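Local coordinates for protein peroxisomal catalase A (Saccharomyces cerevisiae, PDB 1A4E) that probably breaks down hydrogen peroxide made by peroxisomal oxidases into water and oxygen, working as a haem-containing homotetramer, at residues 218-223 against 261-266. Sequence-based numbering, arbitrary orientation.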
loop_
_atom_site.group_PDB
_atom_site.type_symbol
_atom_site.label_atom_id
_atom_site.label_comp_id
_atom_site.label_asym_id
_atom_site.label_seq_id
_atom_site.Cartn_x
_atom_site.Cartn_y
_atom_site.Cartn_z
ATOM N N HIS B 218 -17.129 29.926 16.741
ATOM C CA HIS B 218 -16.439 31.029 16.088
ATOM C C HIS B 218 -15.076 31.194 16.740
ATOM O O HIS B 218 -14.974 31.346 17.953
ATOM C CB HIS B 218 -17.217 32.346 16.248
ATOM C CG HIS B 218 -18.569 32.361 15.554
ATOM N ND1 HIS B 218 -18.897 33.002 14.439
ATOM C CD2 HIS B 218 -19.674 31.672 15.987
ATOM C CE1 HIS B 218 -20.150 32.729 14.175
ATOM N NE2 HIS B 218 -20.605 31.928 15.111
ATOM N N ILE B 219 -14.007 31.140 15.948
ATOM C CA ILE B 219 -12.650 31.293 16.446
ATOM C C ILE B 219 -12.156 32.588 15.805
ATOM O O ILE B 219 -11.730 32.638 14.653
ATOM C CB ILE B 219 -11.813 30.045 16.030
ATOM C CG1 ILE B 219 -12.441 28.754 16.565
ATOM C CG2 ILE B 219 -10.417 30.174 16.616
ATOM C CD1 ILE B 219 -11.620 27.476 16.321
ATOM N N LYS B 220 -12.251 33.668 16.575
ATOM C CA LYS B 220 -11.941 35.006 16.099
ATOM C C LYS B 220 -10.505 35.442 16.314
ATOM O O LYS B 220 -10.015 35.419 17.440
ATOM C CB LYS B 220 -12.860 36.011 16.787
ATOM C CG LYS B 220 -14.357 35.770 16.650
ATOM C CD LYS B 220 -14.790 35.911 15.213
ATOM C CE LYS B 220 -16.163 36.546 15.123
ATOM N NZ LYS B 220 -16.174 37.852 15.763
ATOM N N THR B 221 -9.810 35.887 15.267
ATOM C CA THR B 221 -8.432 36.330 15.413
ATOM C C THR B 221 -8.239 37.596 16.238
ATOM O O THR B 221 -8.876 38.630 16.025
ATOM C CB THR B 221 -7.812 36.503 14.002
ATOM O OG1 THR B 221 -6.519 37.037 14.241
ATOM C CG2 THR B 221 -8.591 37.400 13.056
ATOM N N ASP B 222 -7.339 37.487 17.215
ATOM C CA ASP B 222 -6.978 38.624 18.042
ATOM C C ASP B 222 -6.025 39.570 17.334
ATOM O O ASP B 222 -5.790 40.676 17.812
ATOM C CB ASP B 222 -6.339 38.148 19.339
ATOM C CG ASP B 222 -7.230 37.254 20.193
ATOM O OD1 ASP B 222 -8.451 37.257 20.045
ATOM O OD2 ASP B 222 -6.683 36.531 21.014
ATOM N N GLN B 223 -5.479 39.149 16.189
ATOM C CA GLN B 223 -4.614 39.985 15.375
ATOM C C GLN B 223 -5.432 40.847 14.423
ATOM O O GLN B 223 -4.926 41.821 13.870
ATOM C CB GLN B 223 -3.654 39.127 14.549
ATOM C CG GLN B 223 -2.592 38.350 15.328
ATOM C CD GLN B 223 -3.127 37.243 16.224
ATOM O OE1 GLN B 223 -2.978 37.263 17.442
ATOM N NE2 GLN B 223 -3.785 36.252 15.639
ATOM N N THR B 261 -9.754 34.141 19.942
ATOM C CA THR B 261 -10.718 33.988 21.021
ATOM C C THR B 261 -11.837 33.105 20.478
ATOM O O THR B 261 -12.339 33.317 19.378
ATOM C CB THR B 261 -11.267 35.360 21.438
ATOM O OG1 THR B 261 -10.155 36.142 21.836
ATOM C CG2 THR B 261 -12.224 35.284 22.602
ATOM N N VAL B 262 -12.211 32.081 21.244
ATOM C CA VAL B 262 -13.249 31.140 20.869
ATOM C C VAL B 262 -14.587 31.546 21.482
ATOM O O VAL B 262 -14.699 31.806 22.677
ATOM C CB VAL B 262 -12.831 29.724 21.346
ATOM C CG1 VAL B 262 -13.858 28.693 20.909
ATOM C CG2 VAL B 262 -11.485 29.358 20.754
ATOM N N TYR B 263 -15.625 31.590 20.653
ATOM C CA TYR B 263 -16.982 31.927 21.061
ATOM C C TYR B 263 -17.928 30.876 20.515
ATOM O O TYR B 263 -17.572 30.142 19.597
ATOM C CB TYR B 263 -17.492 33.246 20.490
ATOM C CG TYR B 263 -16.690 34.486 20.823
ATOM C CD1 TYR B 263 -15.643 34.885 19.981
ATOM C CD2 TYR B 263 -17.009 35.233 21.957
ATOM C CE1 TYR B 263 -14.909 36.031 20.283
ATOM C CE2 TYR B 263 -16.275 36.380 22.264
ATOM C CZ TYR B 263 -15.227 36.765 21.426
ATOM O OH TYR B 263 -14.488 37.881 21.743
ATOM N N ILE B 264 -19.138 30.784 21.079
ATOM C CA ILE B 264 -20.168 29.915 20.542
ATOM C C ILE B 264 -21.510 30.643 20.486
ATOM O O ILE B 264 -21.750 31.625 21.189
ATOM C CB ILE B 264 -20.377 28.616 21.387
ATOM C CG1 ILE B 264 -20.726 28.941 22.836
ATOM C CG2 ILE B 264 -19.121 27.755 21.270
ATOM C CD1 ILE B 264 -21.142 27.705 23.653
ATOM N N GLN B 265 -22.379 30.164 19.593
ATOM C CA GLN B 265 -23.766 30.585 19.510
ATOM C C GLN B 265 -24.548 29.346 19.898
ATOM O O GLN B 265 -24.300 28.258 19.376
ATOM C CB GLN B 265 -24.187 30.954 18.110
ATOM C CG GLN B 265 -23.654 32.267 17.592
ATOM C CD GLN B 265 -24.035 32.445 16.134
ATOM O OE1 GLN B 265 -23.601 31.659 15.299
ATOM N NE2 GLN B 265 -24.853 33.438 15.768
ATOM N N THR B 266 -25.456 29.471 20.865
ATOM C CA THR B 266 -26.282 28.350 21.252
ATOM C C THR B 266 -27.731 28.591 20.871
ATOM O O THR B 266 -28.160 29.715 20.606
ATOM C CB THR B 266 -26.169 28.092 22.758
ATOM O OG1 THR B 266 -26.472 29.294 23.442
ATOM C CG2 THR B 266 -24.789 27.608 23.123
#
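Asp-222 and Thr-261 meet at about a right angle just past strand 212-221: Thr-261 OG1, anti to its carbonyl carbon (chi1 -59°) and thereby turned to Asp-222, donates to the syn lone pair of Asp-222 OD1 at 2.7 Å. OD2 forms a salt bridge with Lys-298 and accepts from the Ser-259 hydroxyl. An alanine in place of Asp-222 would probably leave Lys-298 without this carboxylate and the Thr-261 hydroxyl without this acceptor. At the far end, His-218 NE2 donates to Gln-265 OE1 (3.0 Å); the oxygen lies near the imidazole plane, the donor above the amide plane, the two planes 80° apart. Bonds from Gln-265 NE2 to the carbonyls of Trp-286 and Phe-291 probably help fix the rotation of that amide. Between these ends the Lys-220 and Tyr-263 side chains cross at about a right angle, Lys-220 CG reaching the ring obliquely, 3.7 Å from Tyr-263 CD1. Paired backbone bonds join His-218 with Tyr-263 and Lys-220 with Thr-261, antiparallel. On the face opposite these four side chains, Ile-219 CG1 lies 4.3 Å from Val-262 CG2, and both pack on Trp-126 of strand 122-129, within the catalase beta-barrel. Strand 259-267 pairs with 212-221 on one edge and 294-303 on the other.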